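Local structure of flagellar basal body protein (Helicobacter pylori, 5NPY) at residues Q396-S402 with T417-F423; M430-M435 with Y446-K450; N226-A231 with M379-N383; Y356-E360 with D463-L467. The protein is a FlgE-type hook protein of the bacterial flagellum, whose copies probably assemble into the curved tube that couples the basal body to the filament. All coordinates share one frame. Residue numbers count along the deposited sequence, not the author numbering.

From the N terminus, the loop 226-231 comes first and is joined in interaction 3 to the end of strand 370-381. Strand 346-364 lies between those two segments in sequence and meets 463-467 in interaction 4, so interactions 3 and 4 cross. Within the span that interaction 4 closes, interaction 1 forms a hairpin from strands 396-406 and 411-423, and interaction 2 follows it in series, carrying the chain from strand 430-431 to 446-450. Interactions 1 and 3 meet on neighbouring strands 370-381 and 396-406 of one antiparallel sheet and share the bound 144; their centres lie about 12 Å apart. Interactions 2 and 4 bring that sheet against the four-stranded sheet containing 442-447 and 465-471.

Interaction 1 of 4, residues Q396-S402 with T417-F423; sequences QTWEVKS and TWEIVGF. With 144 (tris-hydroxymethyl-methyl-ammonium), chain B.
The two segments are extended and run antiparallel (157° between directions, axes 4.6 Å apart at closest approach). Pair Trp398 with Val421, Val400 with Glu419 and Ser402 with Thr417 as hydrogen-bonded pairs, and Thr397 with Gly422, Glu399 with Ile420 and Lys401 with Trp418 as the non-hydrogen-bonded pairs between. Trp398 N to Val421 O is 2.9 Å and Val421 N to Trp398 O 2.8 Å; Val400 N reaches Glu419 O at 2.8 Å, and Thr417 N reaches Ser402 O at 2.7 Å. This is a beta hairpin within a larger antiparallel sheet. On the face with Trp398, Val400 and Val421, Val400 CG2 lies 3.8 Å from Val421 CG2, and Trp398 CD1 (chi1 m) 3.8 Å from Phe423 CE1. On the other face the Trp418 ring (chi1 m) lies flat beneath Lys401, with CB 3.4 Å from the six-membered ring centroid, a CH-pi contact; Arg223 adds a cation-pi contact. Here too 144 O3 donates to Glu399 OE2 at 2.7 Å, while 144 O4 makes a weak bond to Thr397 OG1 at 3.0 Å; Thr397 OG1 also bonds Thr380. Trp398, Val400, Val421 and Phe423 thus form an apolar patch, whereas opposite it Glu399 and, weakly, Thr397 bind hydroxyls of the tris cation.

Interaction 2 of 4, residues M430-M435 with Y446-K450; sequences MKSAPM and YSLDK
Three side chains make the apolar centre: Met435 CE sits 3.6 Å from Leu448 CD1 and 3.6 Å from Tyr446 CD1, and its SD lies 5.2 Å from the Tyr446 ring centroid, obliquely, as a Met-aromatic contact. Met435 (chi1 p, chi2 t, chi3 p) curls back to reach both; Tyr446 is t and Leu448 m, t. Val400 and Ile195 also touch Leu448. Further along, the extended Met430 (t, t) brings SD to 3.9 Å from Leu448 CB and 3.1 Å from Leu448 O. Outside this centre, the backbones run nearly antiparallel, 169° apart end to end, with Met435 and Tyr446 as a hydrogen-bonded pair: Met435 N to Tyr446 O is 2.8 Å and Tyr446 N to Met435 O 2.9 Å. Beyond that pair the chains part around a water-filled gap, then come together again at Met430 and Asp449, CA atoms 5.5 Å apart. Pro434 CB meets Ser447 OG at 3.3 Å, and Ser432 OG meets Asp449 CB at 3.3 Å. One water accepts from Leu448 N at 2.9 Å and bonds Ser432 OG at 3.0 Å; another donates to Asp449 O at 2.8 Å and to Met430 O at 3.2 Å. Leu448 and Asp449, with phi/psi of -88/0° and -113/-12°, turn the chain out of the strand. Between strands 430-431 and 435-439 the chain crosses from the large antiparallel sheet to the four-stranded one and starts the hairpin 435-439/442-447.

Interaction 3 of 4, residues N226-A231 with M379-N383; sequences NQDINA and MTNSN. With 144 (tris-hydroxymethyl-methyl-ammonium), chain B.
A single carboxylate oxygen ties a loop to the end of a strand: Asp228 OD1 accepts from Ser382 N at 2.9 Å and from Ser382 OG at 3.0 Å, besides forming a salt bridge with Lys277. Asp228 (chi1 t) uses OD2 to take Asn230 N at 2.9 Å, an Asx turn, and Tyr266 also bonds OD2. A type I beta turn runs from Asp228 to Ala231, closed by Ala231 N to Asp228 O at 2.8 Å, and Asn230 ND2 reaches Ser382 OG at 3.0 Å. Strand 370-381 ends here in a classic beta bulge, Thr380 and Asn381 both facing Thr397. Main chain meets main chain where Asp228 N donates to Thr380 O at 3.0 Å. Gln227 (t, p) bends so that NE2 bonds Met379 O at 2.7 Å and Ala231 O at 2.9 Å, while Ala231 CB packs 3.6 Å from Met379 CE. On the bound 144, O3 accepts from Thr380 OG1 at 2.9 Å and O2 lies 3.2 Å from Asn226 CB; Thr380 OG1 is also hydrogen-bonded to the Thr397 hydroxyl.

Interaction 4 of 4, residues Y356-E360 with D463-L467; sequences YYSTE and DSKLL
Two beta sheets pack here, strand 346-364 of the large antiparallel sheet lying across the edge strand 465-471 of a four-stranded one. The strand segments 356-360 and 465-467 run at 36° to each other, 7.8 Å apart at closest approach, too far for backbone pairing; the nearest CA atoms are Thr359 and Leu466 at 6.6 Å, then Tyr357 and Ser464 at 7.1 Å. Side chains bridge the gap. The main one is a CH-pi contact: Tyr357 (chi1 t, chi2 51°) reaches across with its ring, and Ser464 CB sits over its face, 3.5 Å from the centroid and 14° off the normal. Van der Waals packing follows along the strands, Tyr357 OH against Lys465 CA at 3.3 Å and, more loosely, Thr359 CB against Leu466 CD1 at 4.4 Å. Leu466 (t, p) also sets CD2 4.1 Å from Glu360 O, and Ile195 touches both Thr359 and Leu466. The polar links run through solvent and neighbours. Thr359 OG1 bonds Tyr377 and Ser464 OG bonds Asn200, each outside these segments. A water accepts from Leu466 N at 3.0 Å and bonds Tyr357 OH weakly at 3.5 Å. Another accepts from Ser464 OG (chi1 m) at 2.6 Å and donates to Tyr356 O, also at 2.6 Å.

Interaction 1 of 4, residues Q396-S402 with T417-F423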
loop_
_atom_site.group_PDB
_atom_site.type_symbol
_atom_site.label_atom_id
_atom_site.label_comp_id
_atom_site.label_asym_id
_atom_site.label_seq_id
_atom_site.Cartn_x
_atom_site.Cartn_y
_atom_site.Cartn_z
ATOM N N GLN A 396 20.054 6.234 6.935
ATOM C CA GLN A 396 19.633 6.916 5.721
ATOM C C GLN A 396 18.224 7.449 5.917
ATOM O O GLN A 396 17.365 6.775 6.495
ATOM C CB GLN A 396 19.675 5.977 4.523
ATOM C CG GLN A 396 18.749 6.388 3.405
ATOM C CD GLN A 396 19.211 5.871 2.083
ATOM O OE1 GLN A 396 20.415 5.858 1.799
ATOM N NE2 GLN A 396 18.261 5.432 1.247
ATOM N N THR A 397 17.988 8.679 5.465
ATOM C CA THR A 397 16.673 9.282 5.640
ATOM C C THR A 397 16.251 9.991 4.370
ATOM O O THR A 397 17.073 10.544 3.636
ATOM C CB THR A 397 16.588 10.308 6.839
ATOM O OG1 THR A 397 17.395 11.462 6.579
ATOM C CG2 THR A 397 17.021 9.657 8.129
ATOM N N TRP A 398 14.945 10.005 4.162
ATOM C CA TRP A 398 14.282 10.798 3.141
ATOM C C TRP A 398 13.214 11.635 3.822
ATOM O O TRP A 398 12.602 11.184 4.791
ATOM C CB TRP A 398 13.633 9.903 2.059
ATOM C CG TRP A 398 14.579 9.013 1.336
ATOM C CD1 TRP A 398 15.386 8.058 1.878
ATOM C CD2 TRP A 398 14.784 8.949 -0.092
ATOM N NE1 TRP A 398 16.085 7.406 0.877
ATOM C CE2 TRP A 398 15.740 7.942 -0.333
ATOM C CE3 TRP A 398 14.254 9.653 -1.183
ATOM C CZ2 TRP A 398 16.190 7.631 -1.614
ATOM C CZ3 TRP A 398 14.689 9.335 -2.449
ATOM C CH2 TRP A 398 15.649 8.329 -2.658
ATOM N N GLU A 399 12.973 12.846 3.311
ATOM C CA GLU A 399 11.814 13.638 3.723
ATOM C C GLU A 399 10.728 13.544 2.661
ATOM O O GLU A 399 10.976 13.851 1.480
ATOM C CB GLU A 399 12.166 15.109 3.969
ATOM C CG GLU A 399 13.209 15.280 5.039
ATOM C CD GLU A 399 13.220 16.660 5.640
ATOM O OE1 GLU A 399 12.169 17.330 5.612
ATOM O OE2 GLU A 399 14.281 17.061 6.149
ATOM N N VAL A 400 9.517 13.179 3.099
ATOM C CA VAL A 400 8.399 12.853 2.214
ATOM C C VAL A 400 7.293 13.911 2.329
ATOM O O VAL A 400 6.792 14.192 3.426
ATOM C CB VAL A 400 7.846 11.455 2.531
ATOM C CG1 VAL A 400 6.738 11.098 1.557
ATOM C CG2 VAL A 400 9.010 10.363 2.625
ATOM N N LYS A 401 6.864 14.431 1.184
ATOM C CA LYS A 401 5.825 15.451 1.059
ATOM C C LYS A 401 4.597 14.782 0.447
ATOM O O LYS A 401 4.634 14.389 -0.721
ATOM C CB LYS A 401 6.358 16.585 0.176
ATOM C CG LYS A 401 5.348 17.498 -0.503
ATOM C CD LYS A 401 6.052 18.390 -1.544
ATOM C CE LYS A 401 5.336 19.731 -1.684
ATOM N NZ LYS A 401 6.175 20.745 -2.371
ATOM N N SER A 402 3.516 14.633 1.227
ATOM C CA SER A 402 2.337 13.899 0.774
ATOM C C SER A 402 1.081 14.778 0.742
ATOM O O SER A 402 0.865 15.615 1.630
ATOM C CB SER A 402 2.068 12.674 1.650
ATOM O OG SER A 402 3.202 11.828 1.766
ATOM N N THR A 417 1.538 17.403 3.595
ATOM C CA THR A 417 1.947 16.931 4.914
ATOM C C THR A 417 3.343 16.309 4.821
ATOM O O THR A 417 3.557 15.348 4.066
ATOM C CB THR A 417 0.959 15.902 5.469
ATOM O OG1 THR A 417 -0.379 16.421 5.420
ATOM C CG2 THR A 417 1.326 15.558 6.923
ATOM N N TRP A 418 4.277 16.832 5.613
ATOM C CA TRP A 418 5.666 16.395 5.588
ATOM C C TRP A 418 5.930 15.373 6.684
ATOM O O TRP A 418 5.452 15.507 7.810
ATOM C CB TRP A 418 6.637 17.578 5.731
ATOM C CG TRP A 418 6.700 18.427 4.504
ATOM C CD1 TRP A 418 5.870 19.445 4.196
ATOM C CD2 TRP A 418 7.612 18.308 3.394
ATOM N NE1 TRP A 418 6.200 19.987 2.992
ATOM C CE2 TRP A 418 7.265 19.309 2.467
ATOM C CE3 TRP A 418 8.696 17.473 3.108
ATOM C CZ2 TRP A 418 7.957 19.503 1.265
ATOM C CZ3 TRP A 418 9.384 17.661 1.909
ATOM C CH2 TRP A 418 9.012 18.668 1.007
ATOM N N GLU A 419 6.696 14.348 6.337
ATOM C CA GLU A 419 7.040 13.278 7.251
ATOM C C GLU A 419 8.480 12.876 6.963
ATOM O O GLU A 419 8.909 12.879 5.801
ATOM C CB GLU A 419 6.061 12.112 7.070
ATOM C CG GLU A 419 6.145 11.037 8.106
ATOM C CD GLU A 419 5.825 11.574 9.487
ATOM O OE1 GLU A 419 4.799 12.283 9.633
ATOM O OE2 GLU A 419 6.628 11.317 10.413
ATOM N N ILE A 420 9.246 12.572 8.007
ATOM C CA ILE A 420 10.639 12.169 7.835
ATOM C C ILE A 420 10.728 10.662 8.009
ATOM O O ILE A 420 10.176 10.098 8.965
ATOM C CB ILE A 420 11.583 12.896 8.805
ATOM C CG1 ILE A 420 11.514 14.417 8.585
ATOM C CG2 ILE A 420 13.016 12.422 8.599
ATOM C CD1 ILE A 420 12.316 15.209 9.578
ATOM N N VAL A 421 11.420 10.014 7.080
ATOM C CA VAL A 421 11.465 8.564 6.944
ATOM C C VAL A 421 12.910 8.099 7.058
ATOM O O VAL A 421 13.803 8.753 6.514
ATOM C CB VAL A 421 10.849 8.180 5.587
ATOM C CG1 VAL A 421 11.383 6.924 5.081
ATOM C CG2 VAL A 421 9.359 8.169 5.669
ATOM N N GLY A 422 13.145 6.996 7.803
ATOM C CA GLY A 422 14.477 6.456 7.992
ATOM C C GLY A 422 14.548 4.974 7.632
ATOM O O GLY A 422 13.530 4.313 7.442
ATOM N N PHE A 423 15.772 4.457 7.535
ATOM C CA PHE A 423 15.968 3.043 7.206
ATOM C C PHE A 423 16.939 2.379 8.171
ATOM O O PHE A 423 18.014 2.912 8.442
ATOM C CB PHE A 423 16.467 2.846 5.762
ATOM C CG PHE A 423 15.411 3.129 4.744
ATOM C CD1 PHE A 423 15.305 4.381 4.169
ATOM C CD2 PHE A 423 14.473 2.162 4.419
ATOM C CE1 PHE A 423 14.299 4.667 3.259
ATOM C CE2 PHE A 423 13.463 2.443 3.506
ATOM C CZ PHE A 423 13.388 3.685 2.918
HETATM C C1 144 B . 17.405 15.237 10.242
HETATM N N 144 B . 17.321 15.256 8.782
HETATM C C2 144 B . 18.092 16.384 8.258
HETATM O O2 144 B . 17.419 17.616 8.337
HETATM C C3 144 B . 15.932 15.389 8.360
HETATM O O3 144 B . 15.779 14.975 7.021
HETATM C C4 144 B . 17.853 14.037 8.149
HETATM O O4 144 B . 18.437 13.045 8.965
HETATM O O HOH W 1 20.307 3.457 7.230
HETATM O O HOH W 2 4.418 12.594 4.002
HETATM O O HOH W 3 -1.731 16.479 3.160
#

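Interaction 2 of 4, residues M430-M435 with Y446-K450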
loop_
_atom_site.group_PDB
_atom_site.type_symbol
_atom_site.label_atom_id
_atom_site.label_comp_id
_atom_site.label_asym_id
_atom_site.label_seq_id
_atom_site.Cartn_x
_atom_site.Cartn_y
_atom_site.Cartn_z
ATOM N N MET A 430 12.135 0.144 6.377
ATOM C CA MET A 430 11.852 1.544 6.673
ATOM C C MET A 430 11.419 1.747 8.129
ATOM O O MET A 430 10.689 0.935 8.701
ATOM C CB MET A 430 10.752 2.068 5.738
ATOM C CG MET A 430 10.540 3.583 5.789
ATOM S SD MET A 430 9.031 4.214 4.980
ATOM C CE MET A 430 9.794 4.610 3.359
ATOM N N LYS A 431 11.805 2.903 8.683
ATOM C CA LYS A 431 11.490 3.346 10.045
ATOM C C LYS A 431 10.692 4.642 9.947
ATOM O O LYS A 431 11.252 5.687 9.607
ATOM C CB LYS A 431 12.768 3.594 10.850
ATOM C CG LYS A 431 13.551 2.376 11.313
ATOM C CD LYS A 431 14.661 2.842 12.270
ATOM C CE LYS A 431 15.097 1.775 13.256
ATOM N NZ LYS A 431 14.185 1.659 14.422
ATOM N N SER A 432 9.399 4.596 10.243
ATOM C CA SER A 432 8.581 5.790 10.071
ATOM C C SER A 432 7.288 5.623 10.849
ATOM O O SER A 432 6.921 4.523 11.261
ATOM C CB SER A 432 8.275 6.069 8.593
ATOM O OG SER A 432 7.442 5.046 8.069
ATOM N N ALA A 433 6.589 6.737 11.022
ATOM C CA ALA A 433 5.361 6.792 11.791
ATOM C C ALA A 433 4.207 7.187 10.886
ATOM O O ALA A 433 4.362 8.076 10.039
ATOM C CB ALA A 433 5.471 7.810 12.948
ATOM N N PRO A 434 3.037 6.590 11.070
ATOM C CA PRO A 434 1.888 6.937 10.223
ATOM C C PRO A 434 1.485 8.397 10.395
ATOM O O PRO A 434 1.784 9.047 11.400
ATOM C CB PRO A 434 0.794 5.987 10.715
ATOM C CG PRO A 434 1.155 5.742 12.163
ATOM C CD PRO A 434 2.662 5.715 12.198
ATOM N N MET A 435 0.820 8.928 9.374
ATOM C CA MET A 435 0.460 10.337 9.370
ATOM C C MET A 435 -1.038 10.461 9.119
ATOM O O MET A 435 -1.715 9.495 8.739
ATOM C CB MET A 435 1.293 11.127 8.334
ATOM C CG MET A 435 0.757 11.128 6.890
ATOM S SD MET A 435 2.036 11.610 5.680
ATOM C CE MET A 435 2.803 9.987 5.473
ATOM N N TYR A 446 -2.270 7.418 6.821
ATOM C CA TYR A 446 -1.353 7.057 5.737
ATOM C C TYR A 446 -0.041 6.554 6.332
ATOM O O TYR A 446 0.585 7.259 7.131
ATOM C CB TYR A 446 -1.101 8.263 4.832
ATOM C CG TYR A 446 -0.265 8.036 3.573
ATOM C CD1 TYR A 446 0.416 9.083 2.999
ATOM C CD2 TYR A 446 -0.234 6.817 2.913
ATOM C CE1 TYR A 446 1.158 8.923 1.862
ATOM C CE2 TYR A 446 0.505 6.658 1.756
ATOM C CZ TYR A 446 1.196 7.720 1.237
ATOM O OH TYR A 446 1.947 7.608 0.092
ATOM N N SER A 447 0.363 5.337 5.957
ATOM C CA SER A 447 1.601 4.717 6.442
ATOM C C SER A 447 2.529 4.414 5.271
ATOM O O SER A 447 2.139 3.730 4.308
ATOM C CB SER A 447 1.338 3.417 7.224
ATOM O OG SER A 447 0.538 3.639 8.384
ATOM N N LEU A 448 3.749 4.928 5.356
ATOM C CA LEU A 448 4.719 4.808 4.278
ATOM C C LEU A 448 5.558 3.536 4.352
ATOM O O LEU A 448 6.412 3.337 3.490
ATOM C CB LEU A 448 5.648 6.019 4.295
ATOM C CG LEU A 448 4.915 7.329 3.990
ATOM C CD1 LEU A 448 5.829 8.497 4.248
ATOM C CD2 LEU A 448 4.367 7.373 2.535
ATOM N N ASP A 449 5.358 2.674 5.349
ATOM C CA ASP A 449 6.441 1.779 5.730
ATOM C C ASP A 449 6.175 0.318 5.439
ATOM O O ASP A 449 7.108 -0.477 5.531
ATOM C CB ASP A 449 6.789 1.938 7.225
ATOM C CG ASP A 449 5.653 1.532 8.142
ATOM O OD1 ASP A 449 5.947 0.968 9.215
ATOM O OD2 ASP A 449 4.474 1.781 7.788
ATOM N N LYS A 450 4.940 -0.051 5.118
ATOM C CA LYS A 450 4.591 -1.402 4.699
ATOM C C LYS A 450 3.138 -1.394 4.247
ATOM O O LYS A 450 2.355 -0.509 4.616
ATOM C CB LYS A 450 4.774 -2.429 5.818
ATOM C CG LYS A 450 3.702 -2.316 6.941
ATOM C CD LYS A 450 4.002 -3.318 8.075
ATOM C CE LYS A 450 2.962 -3.252 9.187
ATOM N NZ LYS A 450 3.070 -1.992 9.976
HETATM O O HOH W 4 9.236 -1.424 7.132
HETATM O O HOH W 5 8.412 1.787 10.543
HETATM O O HOH W 6 4.665 6.257 7.769
HETATM O O HOH W 7 4.235 4.126 9.674
#

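Interaction 3 of 4, residues N226-A231 with M379-N383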
loop_
_atom_site.group_PDB
_atom_site.type_symbol
_atom_site.label_atom_id
_atom_site.label_comp_id
_atom_site.label_asym_id
_atom_site.label_seq_id
_atom_site.Cartn_x
_atom_site.Cartn_y
_atom_site.Cartn_z
ATOM N N ASN A 226 21.287 21.183 6.811
ATOM C CA ASN A 226 21.214 19.811 7.299
ATOM C C ASN A 226 21.268 18.751 6.192
ATOM O O ASN A 226 21.071 17.569 6.486
ATOM C CB ASN A 226 19.940 19.605 8.134
ATOM C CG ASN A 226 19.907 20.487 9.384
ATOM O OD1 ASN A 226 20.931 21.048 9.794
ATOM N ND2 ASN A 226 18.724 20.609 9.998
ATOM N N GLN A 227 21.513 19.141 4.945
ATOM C CA GLN A 227 21.581 18.179 3.856
ATOM C C GLN A 227 22.956 17.519 3.843
ATOM O O GLN A 227 23.984 18.191 3.793
ATOM C CB GLN A 227 21.271 18.849 2.520
ATOM C CG GLN A 227 21.329 17.937 1.314
ATOM C CD GLN A 227 20.136 17.052 1.233
ATOM O OE1 GLN A 227 19.123 17.254 1.946
ATOM N NE2 GLN A 227 20.237 16.020 0.389
ATOM N N ASP A 228 22.966 16.203 3.958
ATOM C CA ASP A 228 24.177 15.414 3.785
ATOM C C ASP A 228 24.737 15.650 2.368
ATOM O O ASP A 228 24.044 15.443 1.365
ATOM C CB ASP A 228 23.828 13.935 4.033
ATOM C CG ASP A 228 25.040 12.984 3.941
ATOM O OD1 ASP A 228 24.891 11.818 4.365
ATOM O OD2 ASP A 228 26.116 13.367 3.437
ATOM N N ILE A 229 25.979 16.124 2.289
ATOM C CA ILE A 229 26.589 16.422 0.992
ATOM C C ILE A 229 26.734 15.162 0.122
ATOM O O ILE A 229 26.775 15.263 -1.109
ATOM C CB ILE A 229 27.941 17.134 1.211
ATOM C CG1 ILE A 229 28.435 17.776 -0.079
ATOM C CG2 ILE A 229 29.002 16.174 1.776
ATOM C CD1 ILE A 229 29.677 18.602 0.111
ATOM N N ASN A 230 26.814 13.963 0.734
ATOM C CA ASN A 230 26.789 12.700 -0.011
ATOM C C ASN A 230 25.398 12.344 -0.528
ATOM O O ASN A 230 25.286 11.446 -1.376
ATOM C CB ASN A 230 27.299 11.541 0.858
ATOM C CG ASN A 230 27.648 10.294 0.036
ATOM O OD1 ASN A 230 28.504 10.358 -0.871
ATOM N ND2 ASN A 230 27.040 9.169 0.359
ATOM N N ALA A 231 24.346 12.997 -0.022
ATOM C CA ALA A 231 22.979 12.822 -0.533
ATOM C C ALA A 231 22.682 13.826 -1.639
ATOM O O ALA A 231 21.634 14.483 -1.662
ATOM C CB ALA A 231 21.957 12.942 0.601
ATOM N N MET A 379 15.949 12.790 -0.659
ATOM C CA MET A 379 16.927 12.162 0.237
ATOM C C MET A 379 17.769 13.201 0.948
ATOM O O MET A 379 18.307 14.114 0.321
ATOM C CB MET A 379 17.853 11.211 -0.506
ATOM C CG MET A 379 18.664 10.322 0.436
ATOM S SD MET A 379 19.502 9.027 -0.542
ATOM C CE MET A 379 21.141 9.699 -0.660
ATOM N N THR A 380 17.920 13.035 2.254
ATOM C CA THR A 380 18.543 14.061 3.073
ATOM C C THR A 380 19.788 13.584 3.789
ATOM O O THR A 380 20.612 14.420 4.177
ATOM C CB THR A 380 17.549 14.583 4.131
ATOM O OG1 THR A 380 17.099 13.475 4.942
ATOM C CG2 THR A 380 16.342 15.240 3.464
ATOM N N ASN A 381 19.932 12.285 3.996
ATOM C CA ASN A 381 21.034 11.730 4.755
ATOM C C ASN A 381 21.366 10.355 4.204
ATOM O O ASN A 381 20.464 9.552 3.956
ATOM C CB ASN A 381 20.709 11.605 6.250
ATOM C CG ASN A 381 21.942 11.374 7.077
ATOM O OD1 ASN A 381 22.765 12.270 7.234
ATOM N ND2 ASN A 381 22.101 10.160 7.578
ATOM N N SER A 382 22.651 10.079 4.036
ATOM C CA SER A 382 23.061 8.769 3.552
ATOM C C SER A 382 23.761 8.005 4.671
ATOM O O SER A 382 24.368 8.602 5.570
ATOM C CB SER A 382 23.969 8.901 2.325
ATOM O OG SER A 382 25.253 9.316 2.726
ATOM N N ASN A 383 23.636 6.682 4.640
ATOM C CA ASN A 383 24.233 5.834 5.673
ATOM C C ASN A 383 25.688 5.547 5.296
ATOM O O ASN A 383 25.976 4.744 4.412
ATOM C CB ASN A 383 23.419 4.558 5.861
ATOM C CG ASN A 383 24.209 3.440 6.569
ATOM O OD1 ASN A 383 24.422 2.358 6.009
ATOM N ND2 ASN A 383 24.662 3.710 7.784
HETATM C C1 144 B . 17.405 15.237 10.242
HETATM N N 144 B . 17.321 15.256 8.782
HETATM C C2 144 B . 18.092 16.384 8.258
HETATM O O2 144 B . 17.419 17.616 8.337
HETATM C C3 144 B . 15.932 15.389 8.360
HETATM O O3 144 B . 15.779 14.975 7.021
HETATM C C4 144 B . 17.853 14.037 8.149
HETATM O O4 144 B . 18.437 13.045 8.965
#

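Interaction 4 of 4, residues Y356-E360 with D463-L467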
loop_
_atom_site.group_PDB
_atom_site.type_symbol
_atom_site.label_atom_id
_atom_site.label_comp_id
_atom_site.label_asym_id
_atom_site.label_seq_id
_atom_site.Cartn_x
_atom_site.Cartn_y
_atom_site.Cartn_z
ATOM N N TYR A 356 15.611 11.487 -5.544
ATOM C CA TYR A 356 14.197 11.817 -5.657
ATOM C C TYR A 356 13.404 10.551 -5.932
ATOM O O TYR A 356 13.935 9.569 -6.454
ATOM C CB TYR A 356 13.960 12.853 -6.775
ATOM C CG TYR A 356 12.502 13.222 -6.990
ATOM C CD1 TYR A 356 11.764 12.690 -8.041
ATOM C CD2 TYR A 356 11.863 14.113 -6.129
ATOM C CE1 TYR A 356 10.422 13.050 -8.237
ATOM C CE2 TYR A 356 10.547 14.458 -6.302
ATOM C CZ TYR A 356 9.829 13.940 -7.345
ATOM O OH TYR A 356 8.517 14.338 -7.489
ATOM N N TYR A 357 12.121 10.573 -5.557
ATOM C CA TYR A 357 11.163 9.580 -6.040
ATOM C C TYR A 357 9.756 10.118 -5.808
ATOM O O TYR A 357 9.560 11.119 -5.117
ATOM C CB TYR A 357 11.359 8.210 -5.372
ATOM C CG TYR A 357 10.658 7.079 -6.124
ATOM C CD1 TYR A 357 10.857 6.916 -7.492
ATOM C CD2 TYR A 357 9.786 6.209 -5.480
ATOM C CE1 TYR A 357 10.222 5.897 -8.205
ATOM C CE2 TYR A 357 9.134 5.183 -6.168
ATOM C CZ TYR A 357 9.369 5.036 -7.546
ATOM O OH TYR A 357 8.763 4.053 -8.277
ATOM N N SER A 358 8.775 9.451 -6.418
ATOM C CA SER A 358 7.372 9.822 -6.273
ATOM C C SER A 358 6.507 8.581 -6.435
ATOM O O SER A 358 6.830 7.689 -7.224
ATOM C CB SER A 358 6.947 10.892 -7.283
ATOM O OG SER A 358 7.153 10.418 -8.589
ATOM N N THR A 359 5.442 8.500 -5.644
ATOM C CA THR A 359 4.502 7.388 -5.700
ATOM C C THR A 359 3.102 7.971 -5.756
ATOM O O THR A 359 2.903 9.166 -5.536
ATOM C CB THR A 359 4.636 6.452 -4.491
ATOM O OG1 THR A 359 4.211 7.144 -3.301
ATOM C CG2 THR A 359 6.108 5.971 -4.354
ATOM N N GLU A 360 2.128 7.119 -6.052
ATOM C CA GLU A 360 0.759 7.574 -6.264
ATOM C C GLU A 360 -0.165 6.377 -6.110
ATOM O O GLU A 360 0.107 5.314 -6.670
ATOM C CB GLU A 360 0.624 8.225 -7.648
ATOM C CG GLU A 360 -0.743 8.796 -7.989
ATOM C CD GLU A 360 -0.840 9.241 -9.462
ATOM O OE1 GLU A 360 -0.406 10.372 -9.782
ATOM O OE2 GLU A 360 -1.343 8.451 -10.296
ATOM N N ASP A 463 15.477 -1.116 -8.259
ATOM C CA ASP A 463 15.121 0.271 -8.572
ATOM C C ASP A 463 14.187 0.851 -7.509
ATOM O O ASP A 463 13.519 0.129 -6.754
ATOM C CB ASP A 463 14.421 0.407 -9.937
ATOM C CG ASP A 463 15.305 0.027 -11.103
ATOM O OD1 ASP A 463 14.868 0.216 -12.271
ATOM O OD2 ASP A 463 16.433 -0.467 -10.879
ATOM N N SER A 464 14.128 2.178 -7.452
ATOM C CA SER A 464 13.002 2.798 -6.747
ATOM C C SER A 464 11.698 2.293 -7.360
ATOM O O SER A 464 11.558 2.222 -8.587
ATOM C CB SER A 464 13.080 4.317 -6.816
ATOM O OG SER A 464 14.254 4.778 -6.178
ATOM N N LYS A 465 10.764 1.884 -6.507
ATOM C CA LYS A 465 9.616 1.127 -6.993
ATOM C C LYS A 465 8.529 1.125 -5.939
ATOM O O LYS A 465 8.820 0.940 -4.756
ATOM C CB LYS A 465 10.008 -0.331 -7.309
ATOM C CG LYS A 465 8.971 -1.144 -8.044
ATOM C CD LYS A 465 9.453 -2.618 -8.256
ATOM C CE LYS A 465 10.928 -2.725 -8.691
ATOM N NZ LYS A 465 11.160 -2.404 -10.160
ATOM N N LEU A 466 7.278 1.251 -6.381
ATOM C CA LEU A 466 6.142 0.979 -5.513
ATOM C C LEU A 466 5.789 -0.507 -5.570
ATOM O O LEU A 466 5.397 -1.029 -6.618
ATOM C CB LEU A 466 4.947 1.847 -5.890
ATOM C CG LEU A 466 3.737 1.528 -5.005
ATOM C CD1 LEU A 466 3.917 2.167 -3.606
ATOM C CD2 LEU A 466 2.491 2.079 -5.668
ATOM N N LEU A 467 5.947 -1.181 -4.436
ATOM C CA LEU A 467 5.723 -2.617 -4.335
ATOM C C LEU A 467 4.242 -2.964 -4.236
ATOM O O LEU A 467 3.745 -3.813 -4.987
ATOM C CB LEU A 467 6.445 -3.167 -3.107
ATOM C CG LEU A 467 7.874 -2.661 -3.010
ATOM C CD1 LEU A 467 8.531 -3.366 -1.850
ATOM C CD2 LEU A 467 8.616 -3.005 -4.341
HETATM O O HOH W 8 14.978 7.230 -6.872
HETATM O O HOH W 9 6.646 1.452 -9.257
#